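D-galactonate dehydratase family member SEN1436 (PDB 3TW9) catalyses, with low activity in vitro, the magnesium-dependent dehydration of D-gluconate to 2-dehydro-3-deoxy-D-gluconate, as an enolase-fold member of the mandelate racemase family. Local coordinates at residues 124-136 / 400-412. Numbering follows the deposited sequence.
Sequences WDIKGKLAGMPVY and AYLNDKPGLGIDI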
loop_
_atom_site.group_PDB
_atom_site.type_symbol
_atom_site.label_atom_id
_atom_site.label_comp_id
_atom_site.label_asym_id
_atom_site.label_seq_id
_atom_site.Cartn_x
_atom_site.Cartn_y
_atom_site.Cartn_z
ATOM N N TRP C 124 -5.220 12.849 9.107
ATOM C CA TRP C 124 -5.487 12.850 7.656
ATOM C C TRP C 124 -6.393 14.028 7.281
ATOM O O TRP C 124 -6.156 14.687 6.278
ATOM C CB TRP C 124 -6.091 11.514 7.191
ATOM C CG TRP C 124 -5.029 10.475 6.925
ATOM C CD1 TRP C 124 -4.729 9.388 7.706
ATOM C CD2 TRP C 124 -4.102 10.453 5.825
ATOM N NE1 TRP C 124 -3.691 8.677 7.145
ATOM C CE2 TRP C 124 -3.278 9.320 5.996
ATOM C CE3 TRP C 124 -3.891 11.282 4.706
ATOM C CZ2 TRP C 124 -2.241 8.993 5.088
ATOM C CZ3 TRP C 124 -2.864 10.957 3.798
ATOM C CH2 TRP C 124 -2.059 9.817 3.999
ATOM N N ASP C 125 -7.416 14.264 8.109
ATOM C CA ASP C 125 -8.306 15.431 7.995
ATOM C C ASP C 125 -7.472 16.728 7.986
ATOM O O ASP C 125 -7.595 17.532 7.065
ATOM C CB ASP C 125 -9.307 15.415 9.173
ATOM C CG ASP C 125 -10.528 16.324 8.965
ATOM O OD1 ASP C 125 -10.906 16.600 7.814
ATOM O OD2 ASP C 125 -11.131 16.707 9.990
ATOM N N ILE C 126 -6.605 16.891 8.992
ATOM C CA ILE C 126 -5.695 18.017 9.080
ATOM C C ILE C 126 -4.844 18.158 7.824
ATOM O O ILE C 126 -4.767 19.244 7.257
ATOM C CB ILE C 126 -4.844 17.990 10.381
ATOM C CG1 ILE C 126 -5.701 18.392 11.582
ATOM C CG2 ILE C 126 -3.627 18.918 10.299
ATOM C CD1 ILE C 126 -5.180 17.779 12.894
ATOM N N LYS C 127 -4.252 17.055 7.352
ATOM C CA LYS C 127 -3.428 17.094 6.135
ATOM C C LYS C 127 -4.225 17.552 4.892
ATOM O O LYS C 127 -3.722 18.341 4.090
ATOM C CB LYS C 127 -2.760 15.724 5.884
ATOM C CG LYS C 127 -1.623 15.753 4.818
ATOM C CD LYS C 127 -0.824 14.443 4.803
ATOM C CE LYS C 127 0.141 14.319 6.008
ATOM N NZ LYS C 127 1.443 15.015 5.831
ATOM N N GLY C 128 -5.444 17.052 4.753
ATOM C CA GLY C 128 -6.354 17.467 3.673
ATOM C C GLY C 128 -6.745 18.932 3.735
ATOM O O GLY C 128 -6.719 19.623 2.709
ATOM N N LYS C 129 -7.096 19.409 4.934
ATOM C CA LYS C 129 -7.351 20.836 5.156
ATOM C C LYS C 129 -6.141 21.678 4.788
ATOM O O LYS C 129 -6.275 22.643 4.060
ATOM C CB LYS C 129 -7.836 21.108 6.594
ATOM C CG LYS C 129 -9.206 20.474 6.872
ATOM C CD LYS C 129 -9.646 20.674 8.285
ATOM C CE LYS C 129 -11.025 20.109 8.519
ATOM N NZ LYS C 129 -11.525 20.502 9.871
ATOM N N LEU C 130 -4.957 21.290 5.249
ATOM C CA LEU C 130 -3.725 21.993 4.900
ATOM C C LEU C 130 -3.438 22.023 3.402
ATOM O O LEU C 130 -3.006 23.050 2.866
ATOM C CB LEU C 130 -2.517 21.403 5.629
ATOM C CG LEU C 130 -2.279 21.781 7.088
ATOM C CD1 LEU C 130 -1.176 20.893 7.613
ATOM C CD2 LEU C 130 -1.908 23.251 7.232
ATOM N N ALA C 131 -3.701 20.910 2.720
ATOM C CA ALA C 131 -3.477 20.817 1.279
ATOM C C ALA C 131 -4.581 21.453 0.426
ATOM O O ALA C 131 -4.440 21.548 -0.791
ATOM C CB ALA C 131 -3.316 19.366 0.899
ATOM N N GLY C 132 -5.668 21.870 1.069
ATOM C CA GLY C 132 -6.880 22.250 0.353
ATOM C C GLY C 132 -7.427 21.152 -0.559
ATOM O O GLY C 132 -7.862 21.430 -1.679
ATOM N N MET C 133 -7.393 19.896 -0.105
ATOM C CA MET C 133 -7.907 18.806 -0.940
ATOM C C MET C 133 -8.532 17.696 -0.124
ATOM O O MET C 133 -8.154 17.512 1.035
ATOM C CB MET C 133 -6.868 18.310 -1.997
ATOM C CG MET C 133 -5.529 17.845 -1.525
ATOM S SD MET C 133 -4.362 17.554 -2.906
ATOM C CE MET C 133 -4.069 19.157 -3.643
ATOM N N PRO C 134 -9.545 17.011 -0.694
ATOM C CA PRO C 134 -10.160 15.914 0.003
ATOM C C PRO C 134 -9.110 14.840 0.263
ATOM O O PRO C 134 -8.120 14.771 -0.470
ATOM C CB PRO C 134 -11.194 15.407 -0.993
ATOM C CG PRO C 134 -11.517 16.587 -1.857
ATOM C CD PRO C 134 -10.206 17.273 -1.993
ATOM N N VAL C 135 -9.328 14.020 1.296
ATOM C CA VAL C 135 -8.422 12.906 1.580
ATOM C C VAL C 135 -8.293 11.962 0.360
ATOM O O VAL C 135 -7.180 11.522 0.054
ATOM C CB VAL C 135 -8.815 12.148 2.890
ATOM C CG1 VAL C 135 -8.042 10.838 3.034
ATOM C CG2 VAL C 135 -8.520 13.022 4.111
ATOM N N TYR C 136 -9.396 11.686 -0.356
ATOM C CA TYR C 136 -9.319 10.840 -1.572
ATOM C C TYR C 136 -8.330 11.398 -2.591
ATOM O O TYR C 136 -7.688 10.648 -3.305
ATOM C CB TYR C 136 -10.700 10.540 -2.210
ATOM C CG TYR C 136 -11.474 11.753 -2.756
ATOM C CD1 TYR C 136 -11.121 12.368 -3.965
ATOM C CD2 TYR C 136 -12.608 12.219 -2.088
ATOM C CE1 TYR C 136 -11.855 13.451 -4.461
ATOM C CE2 TYR C 136 -13.357 13.295 -2.581
ATOM C CZ TYR C 136 -12.974 13.900 -3.764
ATOM O OH TYR C 136 -13.713 14.961 -4.233
ATOM N N ALA C 400 -23.274 6.720 -3.387
ATOM C CA ALA C 400 -22.889 7.810 -2.512
ATOM C C ALA C 400 -21.953 8.777 -3.226
ATOM O O ALA C 400 -21.039 8.365 -3.972
ATOM C CB ALA C 400 -22.239 7.293 -1.230
ATOM N N TYR C 401 -22.181 10.066 -2.969
ATOM C CA TYR C 401 -21.375 11.139 -3.562
ATOM C C TYR C 401 -20.801 11.996 -2.441
ATOM O O TYR C 401 -21.542 12.671 -1.717
ATOM C CB TYR C 401 -22.199 11.993 -4.565
ATOM C CG TYR C 401 -22.832 11.191 -5.682
ATOM C CD1 TYR C 401 -22.144 10.956 -6.868
ATOM C CD2 TYR C 401 -24.111 10.637 -5.541
ATOM C CE1 TYR C 401 -22.703 10.194 -7.889
ATOM C CE2 TYR C 401 -24.677 9.881 -6.553
ATOM C CZ TYR C 401 -23.970 9.666 -7.726
ATOM O OH TYR C 401 -24.518 8.912 -8.730
ATOM N N LEU C 402 -19.484 11.932 -2.272
ATOM C CA LEU C 402 -18.807 12.749 -1.284
ATOM C C LEU C 402 -18.783 14.195 -1.744
ATOM O O LEU C 402 -18.594 14.450 -2.933
ATOM C CB LEU C 402 -17.356 12.286 -1.114
ATOM C CG LEU C 402 -17.067 11.018 -0.317
ATOM C CD1 LEU C 402 -15.557 10.743 -0.369
ATOM C CD2 LEU C 402 -17.556 11.101 1.124
ATOM N N ASN C 403 -18.942 15.132 -0.802
ATOM C CA ASN C 403 -18.643 16.537 -1.108
ATOM C C ASN C 403 -17.156 16.652 -1.401
ATOM O O ASN C 403 -16.383 15.752 -1.041
ATOM C CB ASN C 403 -19.128 17.506 -0.005
ATOM C CG ASN C 403 -18.320 17.410 1.304
ATOM O OD1 ASN C 403 -17.105 17.560 1.308
ATOM N ND2 ASN C 403 -19.017 17.192 2.423
ATOM N N ASP C 404 -16.749 17.734 -2.058
ATOM C CA ASP C 404 -15.335 17.901 -2.405
ATOM C C ASP C 404 -14.588 18.884 -1.496
ATOM O O ASP C 404 -13.579 19.460 -1.891
ATOM C CB ASP C 404 -15.148 18.223 -3.904
ATOM C CG ASP C 404 -15.755 19.561 -4.322
ATOM O OD1 ASP C 404 -16.617 20.118 -3.604
ATOM O OD2 ASP C 404 -15.360 20.057 -5.396
ATOM N N LYS C 405 -15.083 19.061 -0.273
ATOM C CA LYS C 405 -14.396 19.907 0.702
ATOM C C LYS C 405 -13.058 19.272 1.157
ATOM O O LYS C 405 -12.897 18.039 1.085
ATOM C CB LYS C 405 -15.299 20.182 1.903
ATOM C CG LYS C 405 -16.608 20.922 1.551
ATOM C CD LYS C 405 -17.589 20.901 2.709
ATOM C CE LYS C 405 -17.193 21.891 3.801
ATOM N NZ LYS C 405 -18.048 21.724 5.008
ATOM N N PRO C 406 -12.103 20.104 1.625
ATOM C CA PRO C 406 -10.815 19.568 2.075
ATOM C C PRO C 406 -10.940 18.630 3.270
ATOM O O PRO C 406 -11.921 18.699 4.025
ATOM C CB PRO C 406 -10.018 20.823 2.464
ATOM C CG PRO C 406 -10.617 21.913 1.661
ATOM C CD PRO C 406 -12.089 21.585 1.617
ATOM N N GLY C 407 -9.946 17.758 3.433
ATOM C CA GLY C 407 -9.968 16.794 4.524
ATOM C C GLY C 407 -10.990 15.691 4.293
ATOM O O GLY C 407 -11.190 15.236 3.168
ATOM N N LEU C 408 -11.651 15.273 5.361
ATOM C CA LEU C 408 -12.746 14.309 5.251
ATOM C C LEU C 408 -14.090 14.928 4.845
ATOM O O LEU C 408 -15.062 14.197 4.609
ATOM C CB LEU C 408 -12.894 13.484 6.547
ATOM C CG LEU C 408 -11.682 12.587 6.895
ATOM C CD1 LEU C 408 -11.760 12.035 8.331
ATOM C CD2 LEU C 408 -11.512 11.449 5.876
ATOM N N GLY C 409 -14.136 16.266 4.767
ATOM C CA GLY C 409 -15.373 17.003 4.394
ATOM C C GLY C 409 -16.515 16.903 5.400
ATOM O O GLY C 409 -17.703 17.000 5.056
ATOM N N ILE C 410 -16.162 16.698 6.659
ATOM C CA ILE C 410 -17.150 16.451 7.698
ATOM C C ILE C 410 -16.801 17.346 8.867
ATOM O O ILE C 410 -15.632 17.678 9.069
ATOM C CB ILE C 410 -17.133 14.929 8.134
ATOM C CG1 ILE C 410 -18.352 14.544 8.984
ATOM C CG2 ILE C 410 -15.801 14.556 8.829
ATOM C CD1 ILE C 410 -19.607 14.525 8.229
ATOM N N ASP C 411 -17.809 17.763 9.622
ATOM C CA ASP C 411 -17.531 18.478 10.847
ATOM C C ASP C 411 -18.399 17.915 11.958
ATOM O O ASP C 411 -19.206 17.024 11.720
ATOM C CB ASP C 411 -17.709 19.995 10.667
ATOM C CG ASP C 411 -16.695 20.806 11.490
ATOM O OD1 ASP C 411 -16.268 20.346 12.573
ATOM O OD2 ASP C 411 -16.331 21.917 11.060
ATOM N N ILE C 412 -18.187 18.402 13.178
ATOM C CA ILE C 412 -19.041 18.088 14.299
ATOM C C ILE C 412 -19.427 19.382 15.036
ATOM O O ILE C 412 -18.601 20.278 15.211
ATOM C CB ILE C 412 -18.397 17.054 15.267
ATOM C CG1 ILE C 412 -19.428 16.574 16.298
ATOM C CG2 ILE C 412 -17.091 17.592 15.890
ATOM C CD1 ILE C 412 -18.973 15.377 17.165
HETATM O O HOH W 1 -13.391 17.787 7.357
HETATM O O HOH W 2 -13.165 18.321 10.531
HETATM O O HOH W 3 -16.412 14.748 -4.439
#
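Gly407 and Pro134 form a single beta bridge: Gly407 N donates to Met133 O at 3.0 Å, and Val135 N returns a bond to Gly407 O at 2.9 Å. The bridge lies just past the Schellman motif at Gly132 that ends helix 110-131, and at a type II' turn from Pro406 to Gly409. In this enolase-type fold it joins a helix of the N-terminal capping domain to the chain that leaves strand 399-401, away from the active site. Gly407 CA comes within 3.8 Å of Gly128 CA, an approach between two residues without side chains. Asp125 fixes the next residue of the turn. Its carboxylate swings anti to the backbone N (chi1 -163°), and OD1 accepts from Leu408 N at 2.9 Å in a nearly straight bond (169°), on the anti side and 33° out of the carboxylate plane. OD1 also takes a water that accepts from Ile410 N, while OD2 is bonded to Leu61 N, so both carboxylate oxygens are held. Pro406 lays CB against Gly128 O and CG over Gly132, covering the helix end. Beyond the bridge, Val135 CG2 packs on Leu408 CD2, and His365 of helix 357-369 bonds to both Tyr136 N and Leu408 O, tying the two segments to the barrel domain. Pro134 CB sits over one face of the Tyr136 ring, near its margin; the ring and Leu402 run past one another in opposite directions, with Leu402 CD1 lying obliquely at 3.7 Å from Tyr136 CD2. At the far end of the ring, Tyr136 OH lies 3.6 Å from Asp404 CB and is hydrogen-bonded to a water that donates to Leu402 O.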